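Local coordinates for protein putative cyclohexadienyl dehydrogenase and ADH prephenate dehydrogenase (Rhizobium meliloti, PDB 4WJI) that probably catalyses the oxidative decarboxylation of prephenate to 4-hydroxyphenylpyruvate in tyrosine biosynthesis, and binds NADP and tyrosine, at residues A1-I7 with Q27-V33; I12-S17 with G126-P132; V116-P120 with T153-V158. The contacts are given in a common frame with arbitrary orientation. Residues are numbered along the deposited sequence.

Contact 1 (A1-I7 with Q27-V33); sequences AQQFQTI and QLAGTIV
Six backbone hydrogen bonds link Ala1-Ile7 with Gln27-Val33, which run as parallel strands from Phe4 and Ala29 onward and as loop before them. Leu28 O accepts twice, from Gln3 N at 2.9 Å and Phe4 N at 3.3 Å. Gly30 N then donates to Phe4 O (3.1 Å) and Thr31 N to Gln5 O (2.9 Å). Ile7 N donates to Thr31 O (3.0 Å) and Val33 N to Ile7 O (2.9 Å). The register sets Phe4 beside Ala29, Thr6 beside Thr31 and Ile7 beside Ile32. Both chains break their extended course at the same level: Gln5 (phi/psi -70/-43) and Gly30 (-62/-50) turn a corner together. A CB on Gly30 would clash with Gln5 NE2. At this corner Gln2 NE2 donates to Gln5 OE1 (3.0 Å). A water accepts from Gln5 NE2 (2.9 Å), donates to Thr6 OG1 (3.3 Å) and hydrogen-bonds Thr31 OG1 (2.8 Å). Thr6 and Thr31, both m, share one face of the sheet. On the other face Ile7 (chi1 m, chi2 t) brings CD1 to 3.7 Å from Ala29 CB. Gln27, with positive phi, closes the preceding helix in a Schellman motif. The paired strands belong to the first beta-alpha-beta unit of a Rossmann domain, joined by helix 14-26. That helix packs through Ile23 on Ile7, Ala29 and Ile32. Strand 67-70 continues the sheet beyond Thr6, and helix 155-167 packs against Gln3, Phe4 and Leu28.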
# COMPACT_ATOMS: atom_id res chain seq x y z
N ALA A 1 -8.90 20.90 -32.12
CA ALA A 1 -8.65 20.71 -30.64
C ALA A 1 -7.37 21.38 -30.10
O ALA A 1 -7.15 21.40 -28.89
CB ALA A 1 -8.62 19.23 -30.31
N GLN A 2 -6.54 21.92 -30.98
CA GLN A 2 -5.22 22.44 -30.59
C GLN A 2 -5.24 23.58 -29.57
O GLN A 2 -5.96 24.57 -29.77
CB GLN A 2 -4.56 22.95 -31.83
CG GLN A 2 -3.16 23.48 -31.66
CD GLN A 2 -2.59 23.91 -33.00
OE1 GLN A 2 -2.44 23.09 -33.90
NE2 GLN A 2 -2.28 25.20 -33.13
N GLN A 3 -4.42 23.44 -28.52
CA GLN A 3 -4.23 24.49 -27.50
C GLN A 3 -2.88 25.18 -27.62
O GLN A 3 -2.71 26.29 -27.14
CB GLN A 3 -4.41 23.90 -26.11
CG GLN A 3 -5.89 23.61 -25.83
CD GLN A 3 -6.13 22.93 -24.51
OE1 GLN A 3 -5.27 22.95 -23.62
NE2 GLN A 3 -7.30 22.32 -24.36
N PHE A 4 -1.90 24.51 -28.24
CA PHE A 4 -0.58 25.08 -28.40
C PHE A 4 -0.08 24.69 -29.77
O PHE A 4 -0.22 23.55 -30.17
CB PHE A 4 0.39 24.51 -27.37
CG PHE A 4 0.03 24.88 -25.94
CD1 PHE A 4 0.40 26.09 -25.42
CD2 PHE A 4 -0.79 24.05 -25.20
CE1 PHE A 4 0.01 26.46 -24.14
CE2 PHE A 4 -1.19 24.40 -23.92
CZ PHE A 4 -0.80 25.63 -23.39
N GLN A 5 0.58 25.60 -30.49
CA GLN A 5 1.08 25.22 -31.82
C GLN A 5 2.22 24.24 -31.67
O GLN A 5 2.27 23.25 -32.39
CB GLN A 5 1.49 26.46 -32.59
CG GLN A 5 2.03 26.14 -34.00
CD GLN A 5 0.96 25.50 -34.88
OE1 GLN A 5 -0.14 26.02 -35.00
NE2 GLN A 5 1.27 24.39 -35.47
N THR A 6 3.14 24.47 -30.73
CA THR A 6 4.27 23.57 -30.53
C THR A 6 4.48 23.35 -29.03
O THR A 6 4.55 24.31 -28.24
CB THR A 6 5.53 24.19 -31.05
OG1 THR A 6 5.35 24.52 -32.45
CG2 THR A 6 6.68 23.20 -30.92
N ILE A 7 4.52 22.08 -28.63
CA ILE A 7 4.81 21.67 -27.26
C ILE A 7 6.12 20.90 -27.28
O ILE A 7 6.22 19.92 -28.00
CB ILE A 7 3.71 20.82 -26.64
CG1 ILE A 7 2.36 21.57 -26.66
CG2 ILE A 7 4.10 20.41 -25.23
CD1 ILE A 7 1.25 20.76 -26.10
N GLN A 27 -5.38 15.66 -29.48
CA GLN A 27 -4.97 16.58 -30.53
C GLN A 27 -4.68 17.97 -30.03
O GLN A 27 -5.11 18.94 -30.61
CB GLN A 27 -5.97 16.60 -31.70
CG GLN A 27 -5.69 15.44 -32.66
CD GLN A 27 -6.70 14.35 -32.57
OE1 GLN A 27 -7.85 14.56 -32.88
NE2 GLN A 27 -6.26 13.14 -32.23
N LEU A 28 -3.92 18.07 -28.94
CA LEU A 28 -3.72 19.33 -28.28
C LEU A 28 -2.59 20.17 -28.84
O LEU A 28 -2.51 21.31 -28.51
CB LEU A 28 -3.50 19.13 -26.78
CG LEU A 28 -4.62 18.38 -26.12
CD1 LEU A 28 -4.29 18.20 -24.64
CD2 LEU A 28 -5.99 19.03 -26.35
N ALA A 29 -1.72 19.58 -29.64
CA ALA A 29 -0.56 20.29 -30.19
C ALA A 29 -0.53 20.25 -31.70
O ALA A 29 -0.85 19.23 -32.31
CB ALA A 29 0.75 19.75 -29.64
N GLY A 30 -0.09 21.33 -32.31
CA GLY A 30 0.26 21.26 -33.72
C GLY A 30 1.41 20.28 -33.94
O GLY A 30 1.35 19.42 -34.79
N THR A 31 2.47 20.46 -33.15
CA THR A 31 3.72 19.67 -33.24
C THR A 31 4.14 19.32 -31.82
O THR A 31 4.17 20.21 -30.94
CB THR A 31 4.88 20.48 -33.90
OG1 THR A 31 4.55 20.82 -35.26
CG2 THR A 31 6.17 19.71 -33.92
N ILE A 32 4.54 18.07 -31.63
CA ILE A 32 5.16 17.63 -30.40
C ILE A 32 6.65 17.42 -30.65
O ILE A 32 7.04 16.70 -31.57
CB ILE A 32 4.58 16.26 -29.93
CG1 ILE A 32 3.04 16.25 -29.84
CG2 ILE A 32 5.24 15.83 -28.63
CD1 ILE A 32 2.42 14.88 -29.56
N VAL A 33 7.48 18.12 -29.86
CA VAL A 33 8.93 17.96 -29.95
C VAL A 33 9.37 17.20 -28.73
O VAL A 33 9.04 17.61 -27.62
CB VAL A 33 9.66 19.33 -30.00
CG1 VAL A 33 11.14 19.11 -30.21
CG2 VAL A 33 9.08 20.19 -31.13
O HOH W 1 4.08 23.57 -35.31

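Contact 2 (I12-S17 with G126-P132). With NAP (NADP nicotinamide-adenine-dinucleotide phosphate), chain B; TYR (tyrosine), chain C.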
# COMPACT_ATOMS: atom_id res chain seq x y z
N ILE A 12 11.08 12.23 -21.06
CA ILE A 12 10.10 11.41 -21.75
C ILE A 12 9.98 10.05 -21.06
O ILE A 12 9.75 9.02 -21.69
CB ILE A 12 10.43 11.35 -23.29
CG1 ILE A 12 9.17 10.98 -24.11
CG2 ILE A 12 11.65 10.51 -23.56
CD1 ILE A 12 8.15 12.09 -24.18
N GLY A 13 10.06 10.06 -19.72
CA GLY A 13 9.82 8.87 -18.95
C GLY A 13 8.33 8.67 -18.65
O GLY A 13 7.47 8.98 -19.47
N LEU A 14 8.02 8.18 -17.44
CA LEU A 14 6.62 7.90 -17.11
C LEU A 14 5.74 9.13 -17.36
O LEU A 14 4.69 9.06 -18.03
CB LEU A 14 6.46 7.48 -15.67
CG LEU A 14 5.00 7.25 -15.26
CD1 LEU A 14 4.43 5.99 -15.88
CD2 LEU A 14 4.92 7.13 -13.75
N ILE A 15 6.12 10.24 -16.74
CA ILE A 15 5.24 11.43 -16.80
C ILE A 15 5.29 12.10 -18.16
O ILE A 15 4.25 12.38 -18.75
CB ILE A 15 5.55 12.41 -15.64
CG1 ILE A 15 5.35 11.68 -14.28
CG2 ILE A 15 4.73 13.67 -15.78
CD1 ILE A 15 3.96 11.20 -14.04
N GLY A 16 6.49 12.38 -18.63
CA GLY A 16 6.59 13.01 -19.95
C GLY A 16 5.95 12.21 -21.07
O GLY A 16 5.26 12.77 -21.96
N SER A 17 6.12 10.89 -21.03
CA SER A 17 5.52 10.06 -22.08
C SER A 17 4.00 9.89 -21.94
O SER A 17 3.30 9.62 -22.94
CB SER A 17 6.18 8.68 -22.19
OG SER A 17 5.79 7.82 -21.16
N GLY A 126 0.63 8.82 -10.68
CA GLY A 126 1.78 8.06 -11.15
C GLY A 126 1.65 6.59 -10.85
O GLY A 126 0.64 6.13 -10.41
N THR A 127 2.70 5.85 -11.21
CA THR A 127 2.81 4.44 -10.92
C THR A 127 4.23 4.23 -10.40
O THR A 127 5.01 5.19 -10.30
CB THR A 127 2.61 3.55 -12.15
OG1 THR A 127 3.76 3.63 -13.02
CG2 THR A 127 1.32 3.85 -12.92
N GLU A 128 4.60 2.99 -10.07
CA GLU A 128 5.98 2.73 -9.67
C GLU A 128 6.97 2.48 -10.80
O GLU A 128 8.17 2.23 -10.54
CB GLU A 128 6.00 1.53 -8.71
CG GLU A 128 5.76 0.13 -9.36
CD GLU A 128 4.30 -0.27 -9.58
OE1 GLU A 128 3.35 0.60 -9.55
OE2 GLU A 128 4.08 -1.50 -9.73
N HIS A 129 6.47 2.55 -12.03
CA HIS A 129 7.30 2.24 -13.19
C HIS A 129 7.85 3.52 -13.84
O HIS A 129 7.32 4.61 -13.64
CB HIS A 129 6.55 1.44 -14.21
CG HIS A 129 6.07 0.14 -13.66
ND1 HIS A 129 6.93 -0.84 -13.24
CD2 HIS A 129 4.82 -0.32 -13.42
CE1 HIS A 129 6.23 -1.87 -12.79
NE2 HIS A 129 4.95 -1.58 -12.89
N SER A 130 8.94 3.35 -14.59
CA SER A 130 9.68 4.46 -15.18
C SER A 130 10.00 4.22 -16.64
O SER A 130 9.93 3.08 -17.13
CB SER A 130 10.99 4.71 -14.41
OG SER A 130 10.78 4.95 -13.04
N GLY A 131 10.32 5.31 -17.34
CA GLY A 131 10.72 5.27 -18.76
C GLY A 131 9.54 5.37 -19.72
O GLY A 131 8.40 5.28 -19.31
N PRO A 132 9.82 5.57 -21.02
CA PRO A 132 8.78 5.82 -21.98
C PRO A 132 7.82 4.70 -22.20
O PRO A 132 6.67 4.95 -22.56
CB PRO A 132 9.53 6.17 -23.26
CG PRO A 132 10.90 5.60 -23.11
CD PRO A 132 11.16 5.68 -21.62
PA NAP B . 11.44 8.66 -15.34
O1A NAP B . 10.39 7.78 -15.90
O2A NAP B . 12.65 8.11 -14.67
O5B NAP B . 11.97 9.61 -16.53
C5B NAP B . 13.12 10.42 -16.34
C4B NAP B . 13.38 11.34 -17.53
O4B NAP B . 14.34 12.31 -17.14
C3B NAP B . 14.00 10.62 -18.71
O3B NAP B . 13.72 11.30 -19.93
C2B NAP B . 15.48 10.77 -18.46
O2B NAP B . 16.22 10.75 -19.65
C1B NAP B . 15.54 12.15 -17.88
N9A NAP B . 16.71 12.47 -17.01
C8A NAP B . 17.16 11.80 -15.96
N7A NAP B . 18.17 12.37 -15.36
C5A NAP B . 18.40 13.50 -16.08
C6A NAP B . 19.36 14.53 -15.95
N6A NAP B . 20.28 14.51 -14.97
N1A NAP B . 19.29 15.52 -16.82
C2A NAP B . 18.36 15.51 -17.76
N3A NAP B . 17.44 14.59 -17.97
C4A NAP B . 17.49 13.59 -17.10
O3 NAP B . 10.80 9.76 -14.37
PN NAP B . 9.32 10.31 -14.15
O1N NAP B . 8.68 9.35 -13.27
O2N NAP B . 8.69 10.66 -15.43
O5D NAP B . 9.59 11.62 -13.26
C5D NAP B . 9.89 12.87 -13.83
C4D NAP B . 9.47 13.97 -12.85
O4D NAP B . 8.11 13.78 -12.53
C3D NAP B . 10.21 13.92 -11.55
O3D NAP B . 10.53 15.24 -11.13
C2D NAP B . 9.25 13.27 -10.58
O2D NAP B . 9.50 13.72 -9.28
C1D NAP B . 7.93 13.82 -11.13
N1N NAP B . 6.75 12.98 -10.90
C2N NAP B . 6.84 11.65 -10.89
C3N NAP B . 5.74 10.86 -10.67
C7N NAP B . 5.78 9.35 -10.63
O7N NAP B . 4.87 8.76 -10.11
N7N NAP B . 6.81 8.75 -11.17
C4N NAP B . 4.53 11.49 -10.47
C5N NAP B . 4.47 12.85 -10.51
C6N NAP B . 5.60 13.61 -10.70
P2B NAP B . 17.11 9.48 -20.07
O1X NAP B . 16.26 8.28 -19.86
O2X NAP B . 17.43 9.75 -21.51
O3X NAP B . 18.35 9.42 -19.19
N TYR C . 4.32 6.95 -8.02
CA TYR C . 3.29 6.98 -6.95
C TYR C . 2.50 5.70 -6.97
O TYR C . 2.82 4.85 -7.79
CB TYR C . 2.36 8.19 -7.10
CG TYR C . 3.06 9.55 -7.07
CD1 TYR C . 4.35 9.72 -6.58
CD2 TYR C . 2.41 10.65 -7.56
CE1 TYR C . 4.96 10.96 -6.58
CE2 TYR C . 2.97 11.90 -7.54
CZ TYR C . 4.25 12.07 -7.07
OH TYR C . 4.86 13.30 -7.10
OXT TYR C . 1.55 5.57 -6.16
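One phosphate oxygen of NADP is held from both segments at once. Leu14 N and Gly131 N each donate to NAP O1A at 2.9 Å, so the cofactor joins two chain regions that make no direct hydrogen bond to each other. Gly13 and Gly131 come within 3.7 Å, CA to CA. Gly13 also lies against the cofactor, and a CB there would clash with NAP O5B. Ile15 N at the helix start donates to NAP O2N (2.9 Å), and Ile12 N donates to the ribose oxygen NAP O3B (3.0 Å). Gly13 is the N-cap, and Gly13 O accepts from Ser17 N (2.8 Å) and Ser17 OG (2.7 Å). Van der Waals contact fills the rest: Leu14 CD2 lies against the loop backbone, 3.6 Å from Thr127 N and 3.5 Å from His129 O, and Pro132 CB lies 3.3 Å from Ile12 O. Thr127 OG1 accepts from His129 N (3.1 Å) in an ST turn. Thr127 O accepts from the amino group of bound tyrosine, TYR N, at 3.0 Å. Glu128 forms a salt bridge with Arg226, another residue of the tyrosine pocket. The loop 126-132 thus borders both ligands. Gly13 and Gly16 fit the GxGxxG turn of a Rossmann dinucleotide-binding site, with helix 14-26 starting at the pyrophosphate.

Contact 3 (V116-P120 with T153-V158); sequences VHFVP and TDEEAV
This is a strand-to-helix packing contact on one face of the central sheet of the nucleotide-binding domain. Strand 117-123, between strands 93-96 and 144-147, meets the first turn of helix 155-167. His117 and Val119 point toward the helix, with His117 CA 6.6 Å from Ala157 CA and Val119 CA 6.5 Å from Val158 CA. His117 (chi1 m, chi2 -62°) sets its CB 3.6 Å from Ala157 CB and its ND1 3.4 Å from Asp154 CB. Asp154 CG lies over one face of the ring. Val119 (t) reaches Ala157 CB with CG2 (4.2 Å), Val158 CG2 with CG1 (4.3 Å) and Thr153 CG2 with CG2 (4.0 Å). Asp154 (t) is the N-cap: OD1 accepts from Ala157 N (2.9 Å) and, weakly, from Glu156 N (2.8 Å). Two waters bridge the segments. One bonds His117 ND1 (3.0 Å) and Asp154 N (3.2 Å). The other donates to Phe118 O (2.8 Å) and Thr153 OG1 (2.9 Å); Thr153 OG1 also bonds Pro150. The chemistry implies an apolar core at Val119, with polar links between the segments carried by water.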
# COMPACT_ATOMS: atom_id res chain seq x y z
N VAL A 116 9.63 35.18 -20.54
CA VAL A 116 8.91 33.90 -20.56
C VAL A 116 8.09 33.75 -19.30
O VAL A 116 8.36 34.42 -18.29
CB VAL A 116 9.82 32.70 -20.75
CG1 VAL A 116 10.68 32.84 -21.99
CG2 VAL A 116 10.63 32.36 -19.55
N HIS A 117 7.06 32.91 -19.37
CA HIS A 117 6.17 32.69 -18.24
C HIS A 117 6.46 31.34 -17.57
O HIS A 117 6.29 30.28 -18.16
CB HIS A 117 4.71 32.68 -18.69
CG HIS A 117 4.33 33.83 -19.55
ND1 HIS A 117 4.40 35.13 -19.10
CD2 HIS A 117 3.93 33.90 -20.84
CE1 HIS A 117 4.03 35.94 -20.07
NE2 HIS A 117 3.73 35.22 -21.14
N PHE A 118 6.81 31.37 -16.31
CA PHE A 118 7.19 30.16 -15.56
C PHE A 118 6.04 29.77 -14.66
O PHE A 118 5.76 30.50 -13.68
CB PHE A 118 8.46 30.48 -14.74
CG PHE A 118 9.00 29.35 -13.94
CD1 PHE A 118 8.96 28.03 -14.40
CD2 PHE A 118 9.62 29.60 -12.73
CE1 PHE A 118 9.49 26.98 -13.64
CE2 PHE A 118 10.18 28.57 -11.99
CZ PHE A 118 10.10 27.25 -12.44
N VAL A 119 5.39 28.64 -14.95
CA VAL A 119 4.23 28.18 -14.19
C VAL A 119 4.47 26.76 -13.73
O VAL A 119 4.21 25.83 -14.48
CB VAL A 119 2.92 28.21 -15.02
CG1 VAL A 119 1.74 27.92 -14.09
CG2 VAL A 119 2.77 29.57 -15.71
N PRO A 120 5.03 26.60 -12.55
CA PRO A 120 5.38 25.27 -12.05
C PRO A 120 4.14 24.42 -11.78
O PRO A 120 3.15 24.93 -11.39
CB PRO A 120 6.11 25.56 -10.74
CG PRO A 120 6.55 26.98 -10.83
CD PRO A 120 5.46 27.65 -11.62
N THR A 153 3.03 36.25 -11.68
CA THR A 153 2.98 35.45 -12.92
C THR A 153 1.76 35.87 -13.76
O THR A 153 0.69 36.12 -13.23
CB THR A 153 2.92 33.95 -12.60
OG1 THR A 153 4.00 33.58 -11.73
CG2 THR A 153 3.03 33.14 -13.89
N ASP A 154 1.97 35.95 -15.07
CA ASP A 154 0.95 36.25 -16.09
C ASP A 154 -0.28 35.37 -15.92
O ASP A 154 -0.19 34.15 -15.99
CB ASP A 154 1.58 36.07 -17.50
CG ASP A 154 0.64 36.45 -18.64
OD1 ASP A 154 -0.43 35.86 -18.76
OD2 ASP A 154 0.96 37.37 -19.44
N GLU A 155 -1.45 35.97 -15.71
CA GLU A 155 -2.64 35.18 -15.36
C GLU A 155 -3.17 34.45 -16.57
O GLU A 155 -3.82 33.39 -16.41
CB GLU A 155 -3.73 36.03 -14.64
CG GLU A 155 -3.35 36.44 -13.21
CD GLU A 155 -3.24 35.31 -12.17
OE1 GLU A 155 -3.96 34.28 -12.27
OE2 GLU A 155 -2.44 35.46 -11.21
N GLU A 156 -2.87 34.94 -17.77
CA GLU A 156 -3.29 34.22 -18.96
C GLU A 156 -2.46 32.95 -19.14
O GLU A 156 -3.02 31.92 -19.51
CB GLU A 156 -3.24 35.10 -20.21
CG GLU A 156 -4.09 34.55 -21.37
CD GLU A 156 -3.28 33.99 -22.50
OE1 GLU A 156 -2.04 34.16 -22.49
OE2 GLU A 156 -3.89 33.41 -23.43
N ALA A 157 -1.17 33.01 -18.86
CA ALA A 157 -0.32 31.82 -18.89
C ALA A 157 -0.84 30.76 -17.89
O ALA A 157 -0.95 29.57 -18.22
CB ALA A 157 1.15 32.21 -18.62
N VAL A 158 -1.19 31.19 -16.68
CA VAL A 158 -1.69 30.27 -15.67
C VAL A 158 -3.01 29.64 -16.19
O VAL A 158 -3.19 28.45 -16.09
CB VAL A 158 -1.89 30.95 -14.28
CG1 VAL A 158 -2.40 29.96 -13.31
CG2 VAL A 158 -0.58 31.53 -13.78
O HOH W 2 4.94 35.67 -16.15
O HOH W 3 6.64 32.91 -12.66

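How the contacts relate
All three contacts belong to the Rossmann part of the chain. Contact 1 sets strands 4-10 and 29-35 side by side. Contact 2 uses the start of helix 14-26, which connects those strands, so the two share one beta-alpha-beta unit. Their centres are 21 Å apart. Contact 3 involves strand 117-123 of the same sheet, and its centre is 18 Å from that of contact 1. Helix 155-167, whose start lies in contact 3, also packs on contact 1. Only contact 2 touches NADP and tyrosine. The side chains of Ile32 in contact 1 and Phe118 in contact 3 lie about 13 and 12 Å from NADP.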